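Local coordinates for protein of unknown function with a Fic domain (Bacteroides thetaiotaomicron VPI-5482, PDB 3CUC), which is of unknown function but belongs to the Fic/DOC family, with a largely helical fold built around a Fic domain, at residues K8-K13 against L272-A277; L184-Y189 against L256-Y261; L206-L211 against P217-H222. One frame throughout, in Å; residues are numbered along the deposited sequence.

Contact 1. Residues K8-K13 against L272-A277; sequences KQLYSK and LAIKAA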
ATOM      1  N   LYS A   8     -12.792  10.753  13.379  1.00 59.33           N
ATOM      2  CA  LYS A   8     -13.107  12.100  12.887  1.00 58.17           C
ATOM      3  C   LYS A   8     -12.518  13.199  13.778  1.00 56.85           C
ATOM      4  O   LYS A   8     -12.142  14.266  13.301  1.00 56.53           O
ATOM      5  CB  LYS A   8     -14.625  12.275  12.746  1.00 58.32           C
ATOM      6  CG  LYS A   8     -15.196  11.577  11.525  1.00 57.87           C
ATOM      7  CD  LYS A   8     -16.699  11.725  11.443  1.00 58.86           C
ATOM      8  CE  LYS A   8     -17.247  11.103  10.167  1.00 59.67           C
ATOM      9  NZ  LYS A   8     -18.684  10.715  10.299  1.00 61.02           N
ATOM     10  N   GLN A   9     -12.443  12.919  15.072  1.00 55.12           N
ATOM     11  CA  GLN A   9     -11.892  13.841  16.055  1.00 53.84           C
ATOM     12  C   GLN A   9     -10.390  13.930  15.890  1.00 52.33           C
ATOM     13  O   GLN A   9      -9.808  15.011  15.965  1.00 51.07           O
ATOM     14  CB  GLN A   9     -12.214  13.319  17.447  1.00 54.22           C
ATOM     15  CG  GLN A   9     -12.059  14.300  18.568  1.00 57.74           C
ATOM     16  CD  GLN A   9     -12.673  13.759  19.846  1.00 65.09           C
ATOM     17  OE1 GLN A   9     -13.667  14.294  20.350  1.00 64.29           O
ATOM     18  NE2 GLN A   9     -12.101  12.663  20.358  1.00 69.89           N
ATOM     19  N   LEU A  10      -9.775  12.765  15.688  1.00 51.75           N
ATOM     20  CA  LEU A  10      -8.345  12.652  15.457  1.00 49.42           C
ATOM     21  C   LEU A  10      -7.951  13.364  14.168  1.00 48.80           C
ATOM     22  O   LEU A  10      -6.975  14.108  14.142  1.00 47.79           O
ATOM     23  CB  LEU A  10      -7.928  11.182  15.387  1.00 48.88           C
ATOM     24  CG  LEU A  10      -7.843  10.388  16.694  1.00 46.14           C
ATOM     25  CD1 LEU A  10      -7.538   8.917  16.401  1.00 41.16           C
ATOM     26  CD2 LEU A  10      -6.799  10.976  17.642  1.00 39.24           C
ATOM     27  N   TYR A  11      -8.717  13.137  13.104  1.00 48.62           N
ATOM     28  CA  TYR A  11      -8.486  13.822  11.828  1.00 48.23           C
ATOM     29  C   TYR A  11      -8.570  15.341  11.967  1.00 47.03           C
ATOM     30  O   TYR A  11      -7.697  16.067  11.500  1.00 46.27           O
ATOM     31  CB  TYR A  11      -9.492  13.371  10.770  1.00 48.77           C
ATOM     32  CG  TYR A  11      -9.214  14.003   9.433  1.00 51.33           C
ATOM     33  CD1 TYR A  11      -8.080  13.648   8.704  1.00 53.41           C
ATOM     34  CD2 TYR A  11     -10.058  14.979   8.904  1.00 50.51           C
ATOM     35  CE1 TYR A  11      -7.798  14.236   7.481  1.00 54.23           C
ATOM     36  CE2 TYR A  11      -9.784  15.572   7.680  1.00 51.38           C
ATOM     37  CZ  TYR A  11      -8.651  15.196   6.974  1.00 53.79           C
ATOM     38  OH  TYR A  11      -8.361  15.769   5.760  1.00 55.16           O
ATOM     39  N   SER A  12      -9.640  15.811  12.600  1.00 45.87           N
ATOM     40  CA  SER A  12      -9.824  17.228  12.853  1.00 45.15           C
ATOM     41  C   SER A  12      -8.635  17.822  13.595  1.00 45.53           C
ATOM     42  O   SER A  12      -8.166  18.901  13.245  1.00 46.39           O
ATOM     43  CB  SER A  12     -11.095  17.464  13.662  1.00 44.79           C
ATOM     44  OG  SER A  12     -11.145  18.804  14.110  1.00 44.34           O
ATOM     45  N   LYS A  13      -8.157  17.121  14.619  1.00 45.58           N
ATOM     46  CA  LYS A  13      -7.024  17.587  15.407  1.00 46.23           C
ATOM     47  C   LYS A  13      -5.771  17.641  14.551  1.00 46.33           C
ATOM     48  O   LYS A  13      -4.968  18.563  14.662  1.00 45.26           O
ATOM     49  CB  LYS A  13      -6.793  16.668  16.607  1.00 46.63           C
ATOM     50  CG  LYS A  13      -5.646  17.085  17.530  1.00 49.24           C
ATOM     51  CD  LYS A  13      -5.990  18.348  18.315  1.00 56.18           C
ATOM     52  CE  LYS A  13      -4.810  18.834  19.146  1.00 59.53           C
ATOM     53  NZ  LYS A  13      -5.233  19.949  20.041  1.00 62.27           N
ATOM     54  N   LEU A 272      -0.226   8.827  16.447  1.00 47.91           N
ATOM     55  CA  LEU A 272       1.217   9.034  16.469  1.00 49.46           C
ATOM     56  C   LEU A 272       1.619  10.382  15.879  1.00 49.21           C
ATOM     57  O   LEU A 272       2.526  11.038  16.396  1.00 49.80           O
ATOM     58  CB  LEU A 272       1.950   7.910  15.721  1.00 49.54           C
ATOM     59  CG  LEU A 272       2.741   6.916  16.571  1.00 52.94           C
ATOM     60  CD1 LEU A 272       1.835   6.298  17.655  1.00 55.16           C
ATOM     61  CD2 LEU A 272       3.395   5.841  15.679  1.00 51.59           C
ATOM     62  N   ALA A 273       0.965  10.783  14.789  1.00 48.48           N
ATOM     63  CA  ALA A 273       1.334  12.010  14.091  1.00 47.81           C
ATOM     64  C   ALA A 273       0.986  13.231  14.939  1.00 47.33           C
ATOM     65  O   ALA A 273       1.779  14.170  15.035  1.00 47.57           O
ATOM     66  CB  ALA A 273       0.658  12.078  12.744  1.00 47.75           C
ATOM     67  N   ILE A 274      -0.189  13.202  15.564  1.00 46.90           N
ATOM     68  CA  ILE A 274      -0.585  14.244  16.520  1.00 47.04           C
ATOM     69  C   ILE A 274       0.431  14.331  17.667  1.00 48.65           C
ATOM     70  O   ILE A 274       0.805  15.423  18.109  1.00 48.74           O
ATOM     71  CB  ILE A 274      -2.012  13.990  17.089  1.00 45.69           C
ATOM     72  CG1 ILE A 274      -3.068  14.265  16.018  1.00 44.26           C
ATOM     73  CG2 ILE A 274      -2.279  14.867  18.302  1.00 39.89           C
ATOM     74  CD1 ILE A 274      -4.458  13.848  16.415  1.00 42.15           C
ATOM     75  N   LYS A 275       0.877  13.168  18.129  1.00 50.00           N
ATOM     76  CA  LYS A 275       1.844  13.084  19.216  1.00 51.73           C
ATOM     77  C   LYS A 275       3.150  13.771  18.806  1.00 51.66           C
ATOM     78  O   LYS A 275       3.726  14.537  19.579  1.00 51.11           O
ATOM     79  CB  LYS A 275       2.080  11.612  19.579  1.00 52.77           C
ATOM     80  CG  LYS A 275       2.300  11.335  21.063  1.00 59.07           C
ATOM     81  CD  LYS A 275       1.858   9.911  21.436  1.00 63.29           C
ATOM     82  CE  LYS A 275       2.592   9.385  22.669  1.00 65.92           C
ATOM     83  NZ  LYS A 275       2.485  10.303  23.830  1.00 67.56           N
ATOM     84  N   ALA A 276       3.589  13.509  17.577  1.00 52.30           N
ATOM     85  CA  ALA A 276       4.797  14.122  17.030  1.00 52.90           C
ATOM     86  C   ALA A 276       4.640  15.633  16.907  1.00 54.30           C
ATOM     87  O   ALA A 276       5.510  16.382  17.348  1.00 54.57           O
ATOM     88  CB  ALA A 276       5.139  13.516  15.677  1.00 52.18           C
ATOM     89  N   ALA A 277       3.525  16.073  16.321  1.00 56.04           N
ATOM     90  CA  ALA A 277       3.215  17.504  16.176  1.00 57.03           C
ATOM     91  C   ALA A 277       3.302  18.252  17.507  1.00 58.34           C
ATOM     92  O   ALA A 277       3.822  19.362  17.570  1.00 59.08           O
ATOM     93  CB  ALA A 277       1.832  17.693  15.564  1.00 56.74           C
TER
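Leu10 and Lys13, one turn apart on the N-terminal helix 6-16, both meet Ile274 near the end of the C-terminal helix 256-277. This helix-on-helix contact joins the two ends of a largely helical Fic protein, and within 272-277 a single isoleucine does all the touching. Leu10 comes first: its CD2 lies 3.9 Å from Ile274 CD1, the two side chains crossing at about a right angle. Ile274 CD1 also lies against the backbone of helix 6-16, 3.4 Å from Leu10 O. Leu10 also reaches Ile267, Leu270 and Thr271, so it packs along earlier turns of the C-terminal helix as well. Lys13 follows and contributes only the root of its chain. With CG anti to the backbone N (chi1 -178°) and a bend at chi2 (70°), the first carbons lie across Ile274 while the rest of the chain, with NZ, turns off from it. The outcome is a small, partly buried apolar patch bordered by the aliphatic part of a lysine. Leu17 touches Ile274 as well, from the loop beyond helix 6-16. Ile274 CD1 sits 3.7 Å from Lys13 CB and 3.6 Å from Lys13 CG, and its CG2 branch meets the same CG at 4.1 Å.

Contact 2. Residues L184-Y189 against L256-Y261; sequences LLHYRY and LPFVNY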
ATOM      1  N   LEU A 184     -10.808   0.472  -1.497  1.00 47.50           N
ATOM      2  CA  LEU A 184     -11.391  -0.150  -2.684  1.00 48.09           C
ATOM      3  C   LEU A 184     -10.370  -0.285  -3.809  1.00 48.00           C
ATOM      4  O   LEU A 184     -10.383  -1.283  -4.528  1.00 48.69           O
ATOM      5  CB  LEU A 184     -12.622   0.631  -3.155  1.00 48.16           C
ATOM      6  CG  LEU A 184     -13.704  -0.124  -3.935  1.00 49.36           C
ATOM      7  CD1 LEU A 184     -14.024  -1.489  -3.324  1.00 49.03           C
ATOM      8  CD2 LEU A 184     -14.961   0.729  -3.993  1.00 48.26           C
ATOM      9  N   LEU A 185      -9.484   0.703  -3.951  1.00 47.52           N
ATOM     10  CA  LEU A 185      -8.365   0.610  -4.900  1.00 46.87           C
ATOM     11  C   LEU A 185      -7.451  -0.579  -4.576  1.00 47.48           C
ATOM     12  O   LEU A 185      -7.068  -1.339  -5.467  1.00 47.42           O
ATOM     13  CB  LEU A 185      -7.544   1.908  -4.917  1.00 46.45           C
ATOM     14  CG  LEU A 185      -6.320   1.955  -5.849  1.00 45.07           C
ATOM     15  CD1 LEU A 185      -6.704   1.605  -7.283  1.00 39.73           C
ATOM     16  CD2 LEU A 185      -5.639   3.312  -5.794  1.00 45.44           C
ATOM     17  N   HIS A 186      -7.100  -0.717  -3.300  1.00 47.81           N
ATOM     18  CA  HIS A 186      -6.288  -1.834  -2.821  1.00 47.94           C
ATOM     19  C   HIS A 186      -6.965  -3.156  -3.149  1.00 47.86           C
ATOM     20  O   HIS A 186      -6.350  -4.063  -3.720  1.00 47.11           O
ATOM     21  CB  HIS A 186      -6.093  -1.710  -1.307  1.00 48.40           C
ATOM     22  CG  HIS A 186      -5.330  -2.840  -0.686  1.00 48.80           C
ATOM     23  ND1 HIS A 186      -5.735  -4.154  -0.767  1.00 47.97           N
ATOM     24  CD2 HIS A 186      -4.199  -2.841   0.059  1.00 52.79           C
ATOM     25  CE1 HIS A 186      -4.877  -4.917  -0.116  1.00 51.16           C
ATOM     26  NE2 HIS A 186      -3.937  -4.145   0.398  1.00 49.57           N
ATOM     27  N   TYR A 187      -8.241  -3.257  -2.797  1.00 48.36           N
ATOM     28  CA  TYR A 187      -8.963  -4.517  -2.932  1.00 48.65           C
ATOM     29  C   TYR A 187      -9.098  -4.957  -4.380  1.00 48.21           C
ATOM     30  O   TYR A 187      -8.750  -6.084  -4.722  1.00 47.40           O
ATOM     31  CB  TYR A 187     -10.351  -4.434  -2.302  1.00 49.23           C
ATOM     32  CG  TYR A 187     -11.024  -5.781  -2.298  1.00 49.86           C
ATOM     33  CD1 TYR A 187     -10.694  -6.735  -1.339  1.00 49.28           C
ATOM     34  CD2 TYR A 187     -11.954  -6.119  -3.276  1.00 49.88           C
ATOM     35  CE1 TYR A 187     -11.289  -7.982  -1.337  1.00 50.90           C
ATOM     36  CE2 TYR A 187     -12.555  -7.363  -3.287  1.00 51.50           C
ATOM     37  CZ  TYR A 187     -12.222  -8.295  -2.316  1.00 52.29           C
ATOM     38  OH  TYR A 187     -12.829  -9.536  -2.324  1.00 51.28           O
ATOM     39  N   ARG A 188      -9.606  -4.066  -5.222  1.00 48.74           N
ATOM     40  CA  ARG A 188      -9.770  -4.367  -6.640  1.00 49.10           C
ATOM     41  C   ARG A 188      -8.440  -4.718  -7.297  1.00 49.95           C
ATOM     42  O   ARG A 188      -8.355  -5.705  -8.032  1.00 50.19           O
ATOM     43  CB  ARG A 188     -10.439  -3.200  -7.361  1.00 49.03           C
ATOM     44  CG  ARG A 188     -11.885  -3.019  -6.950  1.00 49.11           C
ATOM     45  CD  ARG A 188     -12.547  -1.892  -7.709  1.00 49.11           C
ATOM     46  NE  ARG A 188     -14.002  -1.965  -7.611  1.00 51.15           N
ATOM     47  CZ  ARG A 188     -14.847  -1.234  -8.334  1.00 48.14           C
ATOM     48  NH1 ARG A 188     -14.403  -0.364  -9.231  1.00 51.43           N
ATOM     49  NH2 ARG A 188     -16.151  -1.379  -8.161  1.00 48.11           N
ATOM     50  N   TYR A 189      -7.403  -3.929  -7.015  1.00 50.80           N
ATOM     51  CA  TYR A 189      -6.063  -4.214  -7.531  1.00 51.10           C
ATOM     52  C   TYR A 189      -5.582  -5.600  -7.103  1.00 52.63           C
ATOM     53  O   TYR A 189      -5.139  -6.397  -7.939  1.00 53.16           O
ATOM     54  CB  TYR A 189      -5.039  -3.165  -7.083  1.00 50.56           C
ATOM     55  CG  TYR A 189      -3.628  -3.532  -7.495  1.00 48.60           C
ATOM     56  CD1 TYR A 189      -3.143  -3.192  -8.756  1.00 48.86           C
ATOM     57  CD2 TYR A 189      -2.796  -4.250  -6.639  1.00 47.31           C
ATOM     58  CE1 TYR A 189      -1.864  -3.546  -9.148  1.00 49.53           C
ATOM     59  CE2 TYR A 189      -1.518  -4.607  -7.021  1.00 48.48           C
ATOM     60  CZ  TYR A 189      -1.058  -4.256  -8.274  1.00 49.83           C
ATOM     61  OH  TYR A 189       0.214  -4.611  -8.645  1.00 49.41           O
ATOM     62  N   LEU A 256     -16.540  -3.650   3.349  1.00 56.98           N
ATOM     63  CA  LEU A 256     -16.672  -2.855   4.572  1.00 56.90           C
ATOM     64  C   LEU A 256     -15.725  -3.276   5.717  1.00 55.53           C
ATOM     65  O   LEU A 256     -15.153  -2.410   6.381  1.00 55.14           O
ATOM     66  CB  LEU A 256     -18.129  -2.861   5.033  1.00 57.58           C
ATOM     67  CG  LEU A 256     -18.578  -1.756   5.990  1.00 61.18           C
ATOM     68  CD1 LEU A 256     -19.931  -1.192   5.555  1.00 60.91           C
ATOM     69  CD2 LEU A 256     -18.629  -2.275   7.428  1.00 63.35           C
ATOM     70  N   PRO A 257     -15.536  -4.594   5.946  1.00 54.11           N
ATOM     71  CA  PRO A 257     -14.572  -4.985   6.992  1.00 53.39           C
ATOM     72  C   PRO A 257     -13.133  -4.498   6.727  1.00 53.26           C
ATOM     73  O   PRO A 257     -12.405  -4.179   7.675  1.00 54.37           O
ATOM     74  CB  PRO A 257     -14.636  -6.521   6.991  1.00 52.84           C
ATOM     75  CG  PRO A 257     -15.870  -6.880   6.247  1.00 52.51           C
ATOM     76  CD  PRO A 257     -16.160  -5.764   5.302  1.00 53.88           C
ATOM     77  N   PHE A 258     -12.736  -4.439   5.456  1.00 51.60           N
ATOM     78  CA  PHE A 258     -11.408  -3.954   5.086  1.00 50.96           C
ATOM     79  C   PHE A 258     -11.332  -2.432   5.147  1.00 51.02           C
ATOM     80  O   PHE A 258     -10.269  -1.877   5.433  1.00 52.53           O
ATOM     81  CB  PHE A 258     -11.009  -4.451   3.687  1.00 50.43           C
ATOM     82  CG  PHE A 258      -9.616  -4.045   3.267  1.00 49.35           C
ATOM     83  CD1 PHE A 258      -8.508  -4.435   4.009  1.00 48.35           C
ATOM     84  CD2 PHE A 258      -9.412  -3.276   2.126  1.00 48.96           C
ATOM     85  CE1 PHE A 258      -7.230  -4.059   3.630  1.00 47.67           C
ATOM     86  CE2 PHE A 258      -8.132  -2.898   1.740  1.00 48.85           C
ATOM     87  CZ  PHE A 258      -7.040  -3.290   2.493  1.00 48.66           C
ATOM     88  N   VAL A 259     -12.446  -1.754   4.868  1.00 49.98           N
ATOM     89  CA  VAL A 259     -12.502  -0.300   5.040  1.00 48.80           C
ATOM     90  C   VAL A 259     -12.271   0.019   6.515  1.00 49.03           C
ATOM     91  O   VAL A 259     -11.475   0.899   6.845  1.00 49.44           O
ATOM     92  CB  VAL A 259     -13.843   0.322   4.564  1.00 48.16           C
ATOM     93  CG1 VAL A 259     -13.809   1.834   4.724  1.00 42.49           C
ATOM     94  CG2 VAL A 259     -14.125  -0.040   3.109  1.00 47.91           C
ATOM     95  N   ASN A 260     -12.944  -0.720   7.396  1.00 48.76           N
ATOM     96  CA  ASN A 260     -12.755  -0.536   8.831  1.00 48.69           C
ATOM     97  C   ASN A 260     -11.312  -0.809   9.233  1.00 48.65           C
ATOM     98  O   ASN A 260     -10.742  -0.062  10.034  1.00 48.74           O
ATOM     99  CB  ASN A 260     -13.709  -1.422   9.641  1.00 48.53           C
ATOM    100  CG  ASN A 260     -15.166  -0.980   9.528  1.00 48.87           C
ATOM    101  OD1 ASN A 260     -15.461   0.173   9.216  1.00 50.05           O
ATOM    102  ND2 ASN A 260     -16.084  -1.905   9.787  1.00 51.58           N
ATOM    103  N   TYR A 261     -10.715  -1.855   8.662  1.00 47.98           N
ATOM    104  CA  TYR A 261      -9.334  -2.206   8.981  1.00 47.94           C
ATOM    105  C   TYR A 261      -8.354  -1.067   8.686  1.00 48.25           C
ATOM    106  O   TYR A 261      -7.541  -0.704   9.532  1.00 47.10           O
ATOM    107  CB  TYR A 261      -8.906  -3.465   8.228  1.00 48.14           C
ATOM    108  CG  TYR A 261      -7.530  -3.953   8.636  1.00 48.22           C
ATOM    109  CD1 TYR A 261      -7.250  -4.256   9.966  1.00 46.09           C
ATOM    110  CD2 TYR A 261      -6.505  -4.093   7.699  1.00 46.27           C
ATOM    111  CE1 TYR A 261      -5.993  -4.691  10.356  1.00 44.85           C
ATOM    112  CE2 TYR A 261      -5.241  -4.532   8.083  1.00 46.49           C
ATOM    113  CZ  TYR A 261      -4.993  -4.829   9.411  1.00 46.07           C
ATOM    114  OH  TYR A 261      -3.745  -5.256   9.790  1.00 47.30           O
TER
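His186 and Phe258 both hold CG anti to the backbone N (chi1 177° and -177°), which extends each ring off its helix so that the two meet between helix 178-192 and the start of helix 256-277. There the rings form an edge-to-face pair, with the edge of Phe258 presented to one face of His186. The centroids of the His186 and Phe258 rings are 4.7 Å apart. Because the planes stand at 54°, the stack is a tilted one and not a strict T. Phe258 CZ is the leading atom, 3.5 Å above the His186 plane and over the centre of its ring. Its neighbour Phe258 CE2 leans back toward the root of the histidine, 3.9 Å from His186 CB. In the Fic fold helix 178-192 runs into the loop of the HPFxxGNGR signature, so the stack brings the helix in front of that loop against the C-terminal helix. The imidazole is held at a second point, since His186 NE2 is hydrogen-bonded to Tyr229 OH of helix 226-240, a bond that should restrict rotation of the imidazole against Phe258. In the next residue, Tyr187 OH bonds to Asp237 OD1 and Arg191 NH1.

Contact 3. Residues L206-L211 against P217-H222; sequences LVNFVL and PMIVIH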
ATOM      1  N   LEU A 206      -0.253   1.795  -3.145  1.00 45.41           N
ATOM      2  CA  LEU A 206      -1.379   2.524  -3.725  1.00 45.48           C
ATOM      3  C   LEU A 206      -2.283   3.108  -2.637  1.00 45.13           C
ATOM      4  O   LEU A 206      -2.836   4.191  -2.816  1.00 45.84           O
ATOM      5  CB  LEU A 206      -2.186   1.634  -4.686  1.00 45.36           C
ATOM      6  CG  LEU A 206      -1.502   1.250  -6.005  1.00 45.96           C
ATOM      7  CD1 LEU A 206      -2.289   0.165  -6.717  1.00 40.37           C
ATOM      8  CD2 LEU A 206      -1.310   2.468  -6.915  1.00 45.47           C
ATOM      9  N   VAL A 207      -2.423   2.407  -1.514  1.00 43.98           N
ATOM     10  CA  VAL A 207      -3.194   2.940  -0.394  1.00 43.38           C
ATOM     11  C   VAL A 207      -2.563   4.242   0.052  1.00 44.71           C
ATOM     12  O   VAL A 207      -3.232   5.270   0.147  1.00 45.39           O
ATOM     13  CB  VAL A 207      -3.226   1.988   0.814  1.00 43.47           C
ATOM     14  CG1 VAL A 207      -3.704   2.725   2.063  1.00 36.71           C
ATOM     15  CG2 VAL A 207      -4.105   0.786   0.525  1.00 40.81           C
ATOM     16  N   ASN A 208      -1.263   4.197   0.308  1.00 45.27           N
ATOM     17  CA  ASN A 208      -0.563   5.366   0.806  1.00 45.66           C
ATOM     18  C   ASN A 208      -0.434   6.471  -0.236  1.00 46.04           C
ATOM     19  O   ASN A 208      -0.276   7.643   0.120  1.00 46.86           O
ATOM     20  CB  ASN A 208       0.790   4.968   1.396  1.00 45.26           C
ATOM     21  CG  ASN A 208       0.649   4.266   2.740  1.00 44.83           C
ATOM     22  OD1 ASN A 208      -0.310   4.497   3.481  1.00 44.06           O
ATOM     23  ND2 ASN A 208       1.605   3.408   3.062  1.00 40.95           N
ATOM     24  N   PHE A 209      -0.536   6.106  -1.514  1.00 45.50           N
ATOM     25  CA  PHE A 209      -0.630   7.101  -2.579  1.00 45.58           C
ATOM     26  C   PHE A 209      -1.897   7.925  -2.393  1.00 45.52           C
ATOM     27  O   PHE A 209      -1.860   9.152  -2.417  1.00 45.29           O
ATOM     28  CB  PHE A 209      -0.624   6.431  -3.952  1.00 45.36           C
ATOM     29  CG  PHE A 209      -1.054   7.332  -5.081  1.00 44.15           C
ATOM     30  CD1 PHE A 209      -0.141   8.168  -5.712  1.00 46.95           C
ATOM     31  CD2 PHE A 209      -2.367   7.324  -5.527  1.00 44.34           C
ATOM     32  CE1 PHE A 209      -0.533   8.990  -6.766  1.00 45.70           C
ATOM     33  CE2 PHE A 209      -2.767   8.143  -6.574  1.00 45.96           C
ATOM     34  CZ  PHE A 209      -1.843   8.977  -7.196  1.00 45.49           C
ATOM     35  N   VAL A 210      -3.013   7.235  -2.198  1.00 45.82           N
ATOM     36  CA  VAL A 210      -4.293   7.900  -2.044  1.00 46.13           C
ATOM     37  C   VAL A 210      -4.290   8.791  -0.798  1.00 46.91           C
ATOM     38  O   VAL A 210      -4.606   9.979  -0.876  1.00 47.22           O
ATOM     39  CB  VAL A 210      -5.447   6.878  -1.986  1.00 46.54           C
ATOM     40  CG1 VAL A 210      -6.781   7.586  -1.748  1.00 46.18           C
ATOM     41  CG2 VAL A 210      -5.489   6.054  -3.277  1.00 42.80           C
ATOM     42  N   LEU A 211      -3.902   8.219   0.336  1.00 46.80           N
ATOM     43  CA  LEU A 211      -3.899   8.953   1.593  1.00 46.86           C
ATOM     44  C   LEU A 211      -2.995  10.181   1.544  1.00 47.26           C
ATOM     45  O   LEU A 211      -3.365  11.246   2.028  1.00 48.15           O
ATOM     46  CB  LEU A 211      -3.460   8.051   2.750  1.00 47.10           C
ATOM     47  CG  LEU A 211      -4.352   6.868   3.128  1.00 44.31           C
ATOM     48  CD1 LEU A 211      -3.741   6.079   4.281  1.00 40.77           C
ATOM     49  CD2 LEU A 211      -5.725   7.346   3.499  1.00 40.04           C
ATOM     50  N   PRO A 217      -2.048  11.226   6.898  1.00 46.08           N
ATOM     51  CA  PRO A 217      -0.791  10.544   7.163  1.00 45.87           C
ATOM     52  C   PRO A 217      -0.863   9.122   6.639  1.00 45.88           C
ATOM     53  O   PRO A 217      -1.905   8.476   6.749  1.00 47.54           O
ATOM     54  CB  PRO A 217      -0.713  10.526   8.687  1.00 45.47           C
ATOM     55  CG  PRO A 217      -2.121  10.559   9.125  1.00 45.89           C
ATOM     56  CD  PRO A 217      -2.833  11.419   8.125  1.00 46.06           C
HETATM   57  N   MSE A 218       0.235   8.641   6.077  1.00 44.86           N
HETATM   58  CA  MSE A 218       0.260   7.316   5.488  1.00 42.04           C
HETATM   59  C   MSE A 218       0.216   6.236   6.575  1.00 43.85           C
HETATM   60  O   MSE A 218       0.546   6.495   7.739  1.00 43.34           O
HETATM   61  CB  MSE A 218       1.482   7.182   4.585  1.00 42.00           C
HETATM   62  CG  MSE A 218       1.338   7.996   3.316  1.00 41.46           C
HETATM   63 SE   MSE A 218       2.909   7.972   2.233  0.75 32.85          SE
HETATM   64  CE  MSE A 218       4.100   9.134   3.306  1.00 39.68           C
ATOM     65  N   ILE A 219      -0.226   5.039   6.196  1.00 44.33           N
ATOM     66  CA  ILE A 219      -0.429   3.962   7.162  1.00 45.20           C
ATOM     67  C   ILE A 219       0.554   2.807   6.974  1.00 45.69           C
ATOM     68  O   ILE A 219       1.129   2.619   5.896  1.00 46.12           O
ATOM     69  CB  ILE A 219      -1.889   3.415   7.133  1.00 45.41           C
ATOM     70  CG1 ILE A 219      -2.227   2.781   5.781  1.00 44.00           C
ATOM     71  CG2 ILE A 219      -2.882   4.532   7.444  1.00 45.34           C
ATOM     72  CD1 ILE A 219      -3.353   1.800   5.853  1.00 44.57           C
ATOM     73  N   VAL A 220       0.731   2.044   8.052  1.00 45.48           N
ATOM     74  CA  VAL A 220       1.575   0.857   8.062  1.00 44.46           C
ATOM     75  C   VAL A 220       0.736  -0.362   8.437  1.00 45.04           C
ATOM     76  O   VAL A 220       0.298  -0.489   9.582  1.00 46.13           O
ATOM     77  CB  VAL A 220       2.710   0.984   9.107  1.00 43.71           C
ATOM     78  CG1 VAL A 220       3.524  -0.303   9.160  1.00 45.38           C
ATOM     79  CG2 VAL A 220       3.601   2.161   8.797  1.00 36.73           C
ATOM     80  N   ILE A 221       0.496  -1.256   7.483  1.00 45.45           N
ATOM     81  CA  ILE A 221      -0.082  -2.554   7.827  1.00 45.97           C
ATOM     82  C   ILE A 221       1.067  -3.375   8.403  1.00 47.07           C
ATOM     83  O   ILE A 221       2.037  -3.655   7.699  1.00 47.14           O
ATOM     84  CB  ILE A 221      -0.719  -3.257   6.623  1.00 45.52           C
ATOM     85  CG1 ILE A 221      -1.848  -2.398   6.045  1.00 45.88           C
ATOM     86  CG2 ILE A 221      -1.276  -4.606   7.046  1.00 42.36           C
ATOM     87  CD1 ILE A 221      -2.382  -2.910   4.733  1.00 46.44           C
ATOM     88  N   HIS A 222       0.974  -3.709   9.692  1.00 47.95           N
ATOM     89  CA  HIS A 222       2.081  -4.352  10.411  1.00 49.03           C
ATOM     90  C   HIS A 222       2.120  -5.842  10.122  1.00 49.43           C
ATOM     91  O   HIS A 222       1.079  -6.496  10.148  1.00 49.37           O
ATOM     92  CB  HIS A 222       1.952  -4.119  11.917  1.00 49.21           C
ATOM     93  CG  HIS A 222       2.185  -2.700  12.323  1.00 51.25           C
ATOM     94  ND1 HIS A 222       3.411  -2.241  12.754  1.00 57.91           N
ATOM     95  CD2 HIS A 222       1.357  -1.630  12.341  1.00 54.48           C
ATOM     96  CE1 HIS A 222       3.328  -0.951  13.027  1.00 57.63           C
ATOM     97  NE2 HIS A 222       2.091  -0.556  12.784  1.00 58.85           N
TER
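Asn208 OD1 accepts the backbone N-H of Ile219 at 2.8 Å, in a nearly straight bond with an N-H...O angle of 165°. The donor stands above the carbonyl plane of the side chain, 36° out of it. The other end of the amide plays the opposite role: Asn208 ND2 donates to Ile219 O at 3.0 Å, and this bond lies close to the amide plane. One asparagine thus engages both the N-H and the C=O of a single residue; the two bonds hold the buried amide and are consistent with the modelled placing of its O and N. The arrangement ties helix 199-213, which continues from the Fic signature loop, to the extended segment that turns back past it before helix 226-240, with Pro217 to Ile219 making the contact. The side chain of Met218, a selenomethionine, passes at a slant across the asparagine, its CB 3.5 Å from Asn208 CG and its CG 3.6 Å from Asn208 CB. Phe36 and Ile84, from helices 22-42 and 68-89, also touch Asn208, while Ser269 OG of the C-terminal helix bonds to Met218 O. Ile219 carries its CG1 between its own backbone N and carbonyl carbon (chi1 63°). At the tip of this longer branch Ile219 CD1 reaches Val207 CG1 at 3.9 Å, whereas Ile219 CG2 meets Leu211 CD1 at 3.6 Å, the Leu211 and Ile219 side chains crossing at about a right angle.

Contacts 1 and 2 share helix 256-277, one at its end and the other at its start, with centres about 23 Å apart. Contact 3 is closer to each of them than they are to one another: its centre is about 16 Å from that of contact 1 and about 12 Å from that of contact 2. It touches contact 2 directly, with His186 CD2 3.7 Å from Val207 CG2 and Tyr261 OH 3.7 Å from Ile221 CG2, whereas the nearest atoms of contacts 1 and 3 stay about 5 Å apart. Contacts 2 and 3 also draw on the successive helices 178-192 and 199-213, which flank the Fic signature loop; contact 1 joins the chain ends farther out.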